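PDB 1XHO: chorismate mutase, which probably catalyses the rearrangement of chorismate to prephenate, working as a homotrimer like other type I (AroH-class) chorismate mutases. Local coordinates for residues 64-67 / 68-72; 126-129 / 130-133; 89-93 / 94-98. One frame throughout, in Å; residues are numbered along the deposited sequence.

Contact 1 (64-67 / 68-72); sequences NGLE and EDDII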
ATOM      1  N   ASN C  64     -16.805  11.200   7.477  1.00 33.35           N
ATOM      2  CA  ASN C  64     -15.968  10.937   8.650  1.00 32.28           C
ATOM      3  C   ASN C  64     -15.470  12.196   9.372  1.00 31.80           C
ATOM      4  O   ASN C  64     -14.630  12.099  10.268  1.00 31.92           O
ATOM      5  CB  ASN C  64     -14.801  10.020   8.264  1.00 32.68           C
ATOM      6  CG  ASN C  64     -15.268   8.638   7.852  1.00 30.93           C
ATOM      7  OD1 ASN C  64     -15.627   7.828   8.698  1.00 33.83           O
ATOM      8  ND2 ASN C  64     -15.272   8.365   6.552  1.00 30.50           N
ATOM      9  N   GLY C  65     -16.015  13.361   9.008  1.00 33.14           N
ATOM     10  CA  GLY C  65     -15.666  14.641   9.653  1.00 33.72           C
ATOM     11  C   GLY C  65     -14.170  14.948   9.683  1.00 34.40           C
ATOM     12  O   GLY C  65     -13.643  15.403  10.694  1.00 35.68           O
ATOM     13  N   LEU C  66     -13.488  14.703   8.569  1.00 32.08           N
ATOM     14  CA  LEU C  66     -12.031  14.792   8.519  1.00 30.78           C
ATOM     15  C   LEU C  66     -11.592  16.064   7.843  1.00 29.20           C
ATOM     16  O   LEU C  66     -12.221  16.497   6.891  1.00 27.75           O
ATOM     17  CB  LEU C  66     -11.462  13.638   7.706  1.00 31.87           C
ATOM     18  CG  LEU C  66     -11.732  12.220   8.173  1.00 33.84           C
ATOM     19  CD1 LEU C  66     -11.345  11.245   7.055  1.00 34.44           C
ATOM     20  CD2 LEU C  66     -10.973  11.933   9.469  1.00 33.73           C
ATOM     21  N   GLU C  67     -10.504  16.643   8.345  1.00 32.08           N
ATOM     22  CA  GLU C  67      -9.728  17.665   7.626  1.00 34.44           C
ATOM     23  C   GLU C  67      -8.357  17.075   7.322  1.00 32.35           C
ATOM     24  O   GLU C  67      -7.984  16.064   7.919  1.00 29.80           O
ATOM     25  CB  GLU C  67      -9.575  18.931   8.487  1.00 35.40           C
ATOM     26  CG  GLU C  67     -10.750  19.895   8.372  1.00 38.23           C
ATOM     27  CD  GLU C  67     -10.774  20.955   9.476  1.00 38.81           C
ATOM     28  OE1 GLU C  67      -9.724  21.211  10.110  1.00 42.86           O
ATOM     29  OE2 GLU C  67     -11.847  21.535   9.707  1.00 39.01           O
ATOM     30  N   GLU C  68      -7.599  17.708   6.420  1.00 34.04           N
ATOM     31  CA  GLU C  68      -6.247  17.219   6.063  1.00 35.85           C
ATOM     32  C   GLU C  68      -5.330  16.937   7.272  1.00 34.71           C
ATOM     33  O   GLU C  68      -4.513  16.012   7.220  1.00 31.21           O
ATOM     34  CB  GLU C  68      -5.523  18.172   5.101  1.00 36.78           C
ATOM     35  CG  GLU C  68      -4.329  17.477   4.399  1.00 37.75           C
ATOM     36  CD  GLU C  68      -3.314  18.416   3.765  1.00 38.46           C
ATOM     37  OE1 GLU C  68      -3.458  19.655   3.855  1.00 40.90           O
ATOM     38  OE2 GLU C  68      -2.358  17.899   3.154  1.00 40.02           O
ATOM     39  N   ASP C  69      -5.457  17.739   8.337  1.00 34.72           N
ATOM     40  CA  ASP C  69      -4.748  17.494   9.624  1.00 35.86           C
ATOM     41  C   ASP C  69      -4.917  16.070  10.170  1.00 31.97           C
ATOM     42  O   ASP C  69      -4.045  15.564  10.874  1.00 31.88           O
ATOM     43  CB  ASP C  69      -5.251  18.459  10.714  1.00 39.23           C
ATOM     44  CG  ASP C  69      -4.559  19.803  10.686  1.00 42.84           C
ATOM     45  OD1 ASP C  69      -3.394  19.880  10.232  1.00 45.88           O
ATOM     46  OD2 ASP C  69      -5.179  20.790  11.152  1.00 45.72           O
ATOM     47  N   ASP C  70      -6.053  15.451   9.870  1.00 30.18           N
ATOM     48  CA  ASP C  70      -6.399  14.138  10.415  1.00 31.45           C
ATOM     49  C   ASP C  70      -5.837  12.976   9.590  1.00 29.80           C
ATOM     50  O   ASP C  70      -5.769  11.846  10.081  1.00 30.26           O
ATOM     51  CB  ASP C  70      -7.927  14.003  10.504  1.00 31.71           C
ATOM     52  CG  ASP C  70      -8.581  15.156  11.284  1.00 33.24           C
ATOM     53  OD1 ASP C  70      -8.115  15.440  12.406  1.00 34.30           O
ATOM     54  OD2 ASP C  70      -9.550  15.771  10.765  1.00 32.37           O
ATOM     55  N   ILE C  71      -5.446  13.265   8.345  1.00 29.15           N
ATOM     56  CA  ILE C  71      -5.083  12.233   7.358  1.00 29.73           C
ATOM     57  C   ILE C  71      -3.588  11.880   7.424  1.00 29.29           C
ATOM     58  O   ILE C  71      -2.725  12.739   7.313  1.00 29.00           O
ATOM     59  CB  ILE C  71      -5.493  12.668   5.916  1.00 29.34           C
ATOM     60  CG1 ILE C  71      -6.978  13.048   5.888  1.00 28.82           C
ATOM     61  CG2 ILE C  71      -5.208  11.560   4.892  1.00 29.40           C
ATOM     62  CD1 ILE C  71      -7.491  13.467   4.527  1.00 30.15           C
ATOM     63  N   ILE C  72      -3.302  10.599   7.621  1.00 30.35           N
ATOM     64  CA  ILE C  72      -1.930  10.104   7.713  1.00 27.13           C
ATOM     65  C   ILE C  72      -1.388   9.816   6.307  1.00 27.41           C
ATOM     66  O   ILE C  72      -0.293  10.258   5.938  1.00 25.23           O
ATOM     67  CB  ILE C  72      -1.869   8.825   8.585  1.00 26.90           C
ATOM     68  CG1 ILE C  72      -2.391   9.135  10.002  1.00 24.72           C
ATOM     69  CG2 ILE C  72      -0.437   8.247   8.612  1.00 26.57           C
ATOM     70  CD1 ILE C  72      -2.666   7.908  10.844  1.00 23.79           C
TER

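Contact 2 (126-129 / 130-133); sequences DKDK and KDIK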
ATOM      1  N   ASP C 126     -11.041   9.960  16.619  1.00 49.32           N
ATOM      2  CA  ASP C 126     -11.566   9.592  17.934  1.00 50.31           C
ATOM      3  C   ASP C 126     -12.772   8.665  17.800  1.00 49.21           C
ATOM      4  O   ASP C 126     -13.332   8.220  18.805  1.00 48.67           O
ATOM      5  CB  ASP C 126     -11.921  10.848  18.760  1.00 52.06           C
ATOM      6  CG  ASP C 126     -13.101  11.623  18.192  1.00 52.95           C
ATOM      7  OD1 ASP C 126     -13.467  11.413  17.015  1.00 54.95           O
ATOM      8  OD2 ASP C 126     -13.661  12.456  18.928  1.00 56.17           O
ATOM      9  N   LYS C 127     -13.172   8.380  16.558  1.00 48.33           N
ATOM     10  CA  LYS C 127     -14.250   7.424  16.300  1.00 47.41           C
ATOM     11  C   LYS C 127     -13.750   5.996  16.457  1.00 45.36           C
ATOM     12  O   LYS C 127     -12.553   5.725  16.323  1.00 43.64           O
ATOM     13  CB  LYS C 127     -14.853   7.617  14.895  1.00 48.43           C
ATOM     14  CG  LYS C 127     -15.797   8.808  14.766  1.00 49.22           C
ATOM     15  CD  LYS C 127     -17.018   8.661  15.689  1.00 50.86           C
ATOM     16  CE  LYS C 127     -18.154   9.631  15.334  1.00 51.33           C
ATOM     17  NZ  LYS C 127     -19.464   9.202  15.924  1.00 51.97           N
ATOM     18  N   ASP C 128     -14.681   5.094  16.762  1.00 45.00           N
ATOM     19  CA  ASP C 128     -14.400   3.660  16.834  1.00 43.91           C
ATOM     20  C   ASP C 128     -14.401   3.077  15.431  1.00 39.98           C
ATOM     21  O   ASP C 128     -15.045   3.620  14.532  1.00 38.88           O
ATOM     22  CB  ASP C 128     -15.440   2.936  17.706  1.00 45.73           C
ATOM     23  CG  ASP C 128     -15.120   3.018  19.194  1.00 48.08           C
ATOM     24  OD1 ASP C 128     -13.994   2.630  19.582  1.00 50.41           O
ATOM     25  OD2 ASP C 128     -15.993   3.463  19.973  1.00 49.70           O
ATOM     26  N   LYS C 129     -13.685   1.969  15.251  1.00 37.04           N
ATOM     27  CA  LYS C 129     -13.643   1.264  13.962  1.00 34.93           C
ATOM     28  C   LYS C 129     -15.046   1.078  13.357  1.00 34.19           C
ATOM     29  O   LYS C 129     -15.270   1.361  12.178  1.00 34.74           O
ATOM     30  CB  LYS C 129     -12.967  -0.103  14.123  1.00 33.54           C
ATOM     31  CG  LYS C 129     -12.470  -0.691  12.816  1.00 32.33           C
ATOM     32  CD  LYS C 129     -11.899  -2.075  13.017  1.00 32.79           C
ATOM     33  CE  LYS C 129     -11.442  -2.668  11.703  1.00 32.20           C
ATOM     34  NZ  LYS C 129     -10.914  -4.037  11.859  1.00 33.32           N
ATOM     35  N   LYS C 130     -15.977   0.619  14.187  1.00 34.73           N
ATOM     36  CA  LYS C 130     -17.369   0.390  13.790  1.00 37.39           C
ATOM     37  C   LYS C 130     -18.115   1.651  13.330  1.00 34.89           C
ATOM     38  O   LYS C 130     -19.130   1.551  12.648  1.00 36.03           O
ATOM     39  CB  LYS C 130     -18.142  -0.272  14.953  1.00 39.34           C
ATOM     40  CG  LYS C 130     -18.338   0.643  16.176  1.00 40.01           C
ATOM     41  CD  LYS C 130     -18.978  -0.090  17.345  1.00 41.23           C
ATOM     42  CE  LYS C 130     -19.258   0.858  18.509  1.00 42.75           C
ATOM     43  NZ  LYS C 130     -18.016   1.544  18.958  1.00 44.61           N
ATOM     44  N   ASP C 131     -17.614   2.824  13.716  1.00 35.48           N
ATOM     45  CA  ASP C 131     -18.217   4.109  13.341  1.00 36.31           C
ATOM     46  C   ASP C 131     -17.653   4.688  12.037  1.00 35.99           C
ATOM     47  O   ASP C 131     -18.300   5.519  11.404  1.00 33.47           O
ATOM     48  CB  ASP C 131     -18.044   5.131  14.476  1.00 37.13           C
ATOM     49  CG  ASP C 131     -18.670   4.666  15.790  1.00 38.74           C
ATOM     50  OD1 ASP C 131     -19.684   3.928  15.754  1.00 36.14           O
ATOM     51  OD2 ASP C 131     -18.136   5.039  16.859  1.00 40.58           O
ATOM     52  N   ILE C 132     -16.454   4.254  11.642  1.00 35.39           N
ATOM     53  CA  ILE C 132     -15.847   4.705  10.377  1.00 34.13           C
ATOM     54  C   ILE C 132     -16.824   4.424   9.233  1.00 32.35           C
ATOM     55  O   ILE C 132     -17.443   3.369   9.193  1.00 32.97           O
ATOM     56  CB  ILE C 132     -14.486   3.965  10.058  1.00 34.30           C
ATOM     57  CG1 ILE C 132     -13.441   4.164  11.172  1.00 34.42           C
ATOM     58  CG2 ILE C 132     -13.923   4.420   8.694  1.00 33.89           C
ATOM     59  CD1 ILE C 132     -12.910   5.593  11.301  1.00 35.59           C
ATOM     60  N   LYS C 133     -16.977   5.377   8.323  1.00 32.36           N
ATOM     61  CA  LYS C 133     -17.821   5.184   7.147  1.00 31.36           C
ATOM     62  C   LYS C 133     -16.958   4.985   5.900  1.00 30.97           C
ATOM     63  O   LYS C 133     -16.267   5.897   5.445  1.00 28.07           O
ATOM     64  CB  LYS C 133     -18.767   6.370   6.962  1.00 31.52           C
ATOM     65  CG  LYS C 133     -19.815   6.493   8.065  1.00 33.26           C
TER

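Contact 3 (89-93 / 94-98); sequences IAARN and MGWTS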
ATOM      1  N   ILE C  89      -3.745  13.590  -8.052  1.00 34.83           N
ATOM      2  CA  ILE C  89      -3.966  14.992  -8.448  1.00 37.60           C
ATOM      3  C   ILE C  89      -5.229  15.575  -7.780  1.00 36.53           C
ATOM      4  O   ILE C  89      -5.256  16.769  -7.443  1.00 36.72           O
ATOM      5  CB  ILE C  89      -4.076  15.141  -9.989  1.00 38.07           C
ATOM      6  CG1 ILE C  89      -2.735  14.831 -10.653  1.00 39.08           C
ATOM      7  CG2 ILE C  89      -4.518  16.563 -10.372  1.00 40.25           C
ATOM      8  CD1 ILE C  89      -2.857  14.430 -12.125  1.00 40.04           C
ATOM      9  N   ALA C  90      -6.250  14.728  -7.580  1.00 32.99           N
ATOM     10  CA  ALA C  90      -7.498  15.140  -6.927  1.00 33.12           C
ATOM     11  C   ALA C  90      -7.260  15.707  -5.532  1.00 33.10           C
ATOM     12  O   ALA C  90      -7.831  16.738  -5.187  1.00 32.19           O
ATOM     13  CB  ALA C  90      -8.493  13.983  -6.867  1.00 31.68           C
ATOM     14  N   ALA C  91      -6.409  15.043  -4.746  1.00 31.54           N
ATOM     15  CA  ALA C  91      -6.079  15.508  -3.392  1.00 32.51           C
ATOM     16  C   ALA C  91      -5.337  16.843  -3.426  1.00 35.48           C
ATOM     17  O   ALA C  91      -5.553  17.706  -2.575  1.00 34.81           O
ATOM     18  CB  ALA C  91      -5.252  14.456  -2.652  1.00 31.88           C
ATOM     19  N   ARG C  92      -4.465  17.005  -4.415  1.00 39.30           N
ATOM     20  CA  ARG C  92      -3.737  18.255  -4.603  1.00 43.63           C
ATOM     21  C   ARG C  92      -4.673  19.413  -5.003  1.00 43.04           C
ATOM     22  O   ARG C  92      -4.524  20.514  -4.497  1.00 41.17           O
ATOM     23  CB  ARG C  92      -2.624  18.083  -5.643  1.00 46.63           C
ATOM     24  CG  ARG C  92      -1.531  19.108  -5.492  1.00 51.26           C
ATOM     25  CD  ARG C  92      -0.656  19.229  -6.736  1.00 54.90           C
ATOM     26  NE  ARG C  92       0.175  20.431  -6.665  1.00 56.02           N
ATOM     27  CZ  ARG C  92      -0.254  21.670  -6.914  1.00 57.17           C
ATOM     28  NH1 ARG C  92      -1.517  21.900  -7.268  1.00 57.89           N
ATOM     29  NH2 ARG C  92       0.593  22.692  -6.812  1.00 57.79           N
ATOM     30  N   ASN C  93      -5.623  19.152  -5.908  1.00 44.66           N
ATOM     31  CA  ASN C  93      -6.645  20.147  -6.304  1.00 45.93           C
ATOM     32  C   ASN C  93      -7.388  20.732  -5.106  1.00 47.93           C
ATOM     33  O   ASN C  93      -7.564  21.951  -4.996  1.00 49.32           O
ATOM     34  CB  ASN C  93      -7.696  19.524  -7.233  1.00 45.93           C
ATOM     35  CG  ASN C  93      -7.168  19.222  -8.613  1.00 45.00           C
ATOM     36  OD1 ASN C  93      -5.984  19.398  -8.901  1.00 44.60           O
ATOM     37  ND2 ASN C  93      -8.055  18.760  -9.486  1.00 44.31           N
HETATM   38  N   MSE C  94      -7.821  19.851  -4.210  1.00 48.01           N
HETATM   39  CA  MSE C  94      -8.606  20.253  -3.046  1.00 49.47           C
HETATM   40  C   MSE C  94      -7.748  20.682  -1.838  1.00 46.68           C
HETATM   41  O   MSE C  94      -8.233  20.743  -0.703  1.00 47.12           O
HETATM   42  CB  MSE C  94      -9.576  19.133  -2.661  1.00 50.68           C
HETATM   43  CG  MSE C  94      -8.933  17.833  -2.207  1.00 52.61           C
HETATM   44 SE   MSE C  94     -10.188  16.333  -2.392  1.00 53.85          SE
HETATM   45  CE  MSE C  94     -11.564  17.005  -1.132  1.00 53.81           C
ATOM     46  N   GLY C  95      -6.479  20.978  -2.094  1.00 43.36           N
ATOM     47  CA  GLY C  95      -5.610  21.583  -1.106  1.00 41.04           C
ATOM     48  C   GLY C  95      -4.931  20.633  -0.147  1.00 39.89           C
ATOM     49  O   GLY C  95      -4.376  21.080   0.857  1.00 38.19           O
ATOM     50  N   TRP C  96      -4.958  19.329  -0.435  1.00 38.76           N
ATOM     51  CA  TRP C  96      -4.248  18.365   0.411  1.00 38.41           C
ATOM     52  C   TRP C  96      -2.816  18.205  -0.116  1.00 37.65           C
ATOM     53  O   TRP C  96      -2.454  17.198  -0.727  1.00 37.76           O
ATOM     54  CB  TRP C  96      -4.985  17.019   0.509  1.00 38.66           C
ATOM     55  CG  TRP C  96      -6.381  17.098   1.099  1.00 38.40           C
ATOM     56  CD1 TRP C  96      -6.964  18.179   1.706  1.00 38.65           C
ATOM     57  CD2 TRP C  96      -7.347  16.038   1.165  1.00 38.40           C
ATOM     58  NE1 TRP C  96      -8.234  17.862   2.119  1.00 38.43           N
ATOM     59  CE2 TRP C  96      -8.493  16.552   1.805  1.00 37.77           C
ATOM     60  CE3 TRP C  96      -7.358  14.704   0.730  1.00 38.07           C
ATOM     61  CZ2 TRP C  96      -9.638  15.785   2.021  1.00 38.25           C
ATOM     62  CZ3 TRP C  96      -8.498  13.938   0.958  1.00 38.36           C
ATOM     63  CH2 TRP C  96      -9.619  14.479   1.593  1.00 38.38           C
ATOM     64  N   THR C  97      -2.017  19.237   0.137  1.00 36.32           N
ATOM     65  CA  THR C  97      -0.675  19.351  -0.392  1.00 34.93           C
ATOM     66  C   THR C  97       0.378  18.982   0.656  1.00 33.68           C
ATOM     67  O   THR C  97       1.566  19.034   0.362  1.00 32.73           O
ATOM     68  CB  THR C  97      -0.435  20.778  -0.947  1.00 36.30           C
ATOM     69  OG1 THR C  97      -0.804  21.757   0.038  1.00 38.78           O
ATOM     70  CG2 THR C  97      -1.285  21.006  -2.206  1.00 36.05           C
ATOM     71  N   SER C  98      -0.064  18.582   1.857  1.00 30.82           N
ATOM     72  CA  SER C  98       0.844  18.188   2.939  1.00 32.92           C
ATOM     73  C   SER C  98       0.688  16.714   3.339  1.00 31.72           C
ATOM     74  O   SER C  98       1.125  16.313   4.417  1.00 31.06           O
ATOM     75  CB  SER C  98       0.622  19.071   4.180  1.00 35.17           C
ATOM     76  OG  SER C  98       0.715  20.458   3.863  1.00 35.14           O
TER

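Contact 1 (64-67 / 68-72)
Two hydrogen bonds join Glu67 to Asp70 across one tight 3-10 turn, which carries the chain from the Schellman motif closing helix 46-63 into strand 71-78. In the first, Glu67 N donates to Asp70 OD2 over 2.7 Å in an almost straight bond (174° at the hydrogen). The carboxylate oxygen takes it on its anti side, with the donor 21° out of the carboxylate plane. In the second, Asp70 N returns to Glu67 O at 2.8 Å, approaching from above the carbonyl plane. The bond to OD2 restrains the carboxylate, while the one from Asp70 N closes the turn. The CG of Asp70 stands beside its own N and anti to the carbonyl carbon (chi1 -54°), the torsion that turns OD2 back over the turn. The Glu68 carboxylate is used outside the turn, its OE2 by Ser98 N and Thr99 OG1.

Gly65, with positive phi, is the C-prime residue of the Schellman motif, after which Leu66 and Glu67 run in an extended conformation. The apolar side chains flanking the polar pair face the sheet: Leu66 lies against Met121 and Val123 of strand 116-124 and Ile35 of strand 32-40, while Ile71 reaches Met121 and Trp96. Across the turn, Ile71 CG1 sits 3.8 Å from Glu67 O, and Leu66 CD2 touches the methylene CB of Asp70, also at 3.8 Å.

Contact 2 (126-129 / 130-133)
Asp128 O accepts two backbone donors as the chain turns from 126-129 into 130-133. Asp131 N lies 2.8 Å from Asp128 O and comes from above the carbonyl plane, whereas Ile132 N, 3.3 Å from the same oxygen, approaches close to the line of the C=O bond (162°). Ile132 N also bonds to Lys129 O at 3.2 Å, so this one N-H is shared between two carbonyls. Asp128 N adds a weak bond to Asp131 OD2.

These bonds shape a compact turn in the loop between strand 116-124 and strand 135-136. At the surface, Asp128 OD2 forms a salt bridge with Lys130 NZ at 3.0 Å. Lys130 starts with CG between its backbone N and carbonyl carbon (chi1 68°) and bends again at its last torsion, which brings the ammonium group alongside Asp128. The ammonium probably offsets some of the repulsion between Asp128 OD2 and Asp131 OD2, 4.1 Å apart. Lys127 crosses Asp131 at about a right angle, its CD 3.9 Å from Asp131 CB. The Ile132 side chain packs on Trp33 and Ile35 of strand 32-40. The Lys129 chain is fully extended, with CG anti to the backbone N, and its NZ is hydrogen-bonded to Ile71 O and Thr99 OG1 of the third subunit.

Contact 3 (89-93 / 94-98)
Trp96 N donates to Ala91 O at 2.8 Å and Gly95 N to Arg92 O at 3.1 Å, the pair of bonds that defines a Schellman motif at the end of helix 89-93. Gly95 is at C-prime; its phi of 85° is the positive value characteristic of this position, which favours glycine. One residue earlier, Met94 N (selenomethionine here) still makes a helical bond to Ala90 O, at 3.3 Å. Beyond the motif Trp96 is the centre of an inverse gamma turn, whose bond from Thr97 N to Gly95 O is weak. Asn93 ND2 finds a weak partner in Gln54 OE1 on helix 46-63.

Apolar contacts close round these bonds. Ala91 CB meets Trp96 CE3 at 4.0 Å, and Met94 CG stands 4.1 Å above the centre of one face of the same ring. On the exposed side, Arg92 CG and Thr97 CG2 touch obliquely at 3.8 Å. The carbonyls of Ala90, Ala91 and Arg92 therefore receive their donors from Met94, Trp96 and Gly95 of the following loop; the chain turns sharply, and Trp96 packs on Ile71 and Ile74 of strand 71-78.

Overall arrangement
The order along the chain is contact 1, contact 3, contact 2. Contact 1 lies between the others, its centre 13 Å from each, while contacts 2 and 3 are 24 Å apart, with nearest atoms about 12 Å apart. Hydrogen bonds tie them together: Asn64 OD1 to Lys133 N (2.8 Å) joins contact 1 to contact 2, and Glu68 OE2 to Ser98 N (2.7 Å) joins it to contact 3. Contact 1 leads from helix 46-63 into strand 71-78, contact 3 from helix 89-93 toward strand 100-105, and contact 2 lies between strands 116-124 and 135-136, all of one mixed sheet. Lys129 NZ of a neighbouring subunit bonds to Glu68 O, so contacts 1 and 2 meet between subunits.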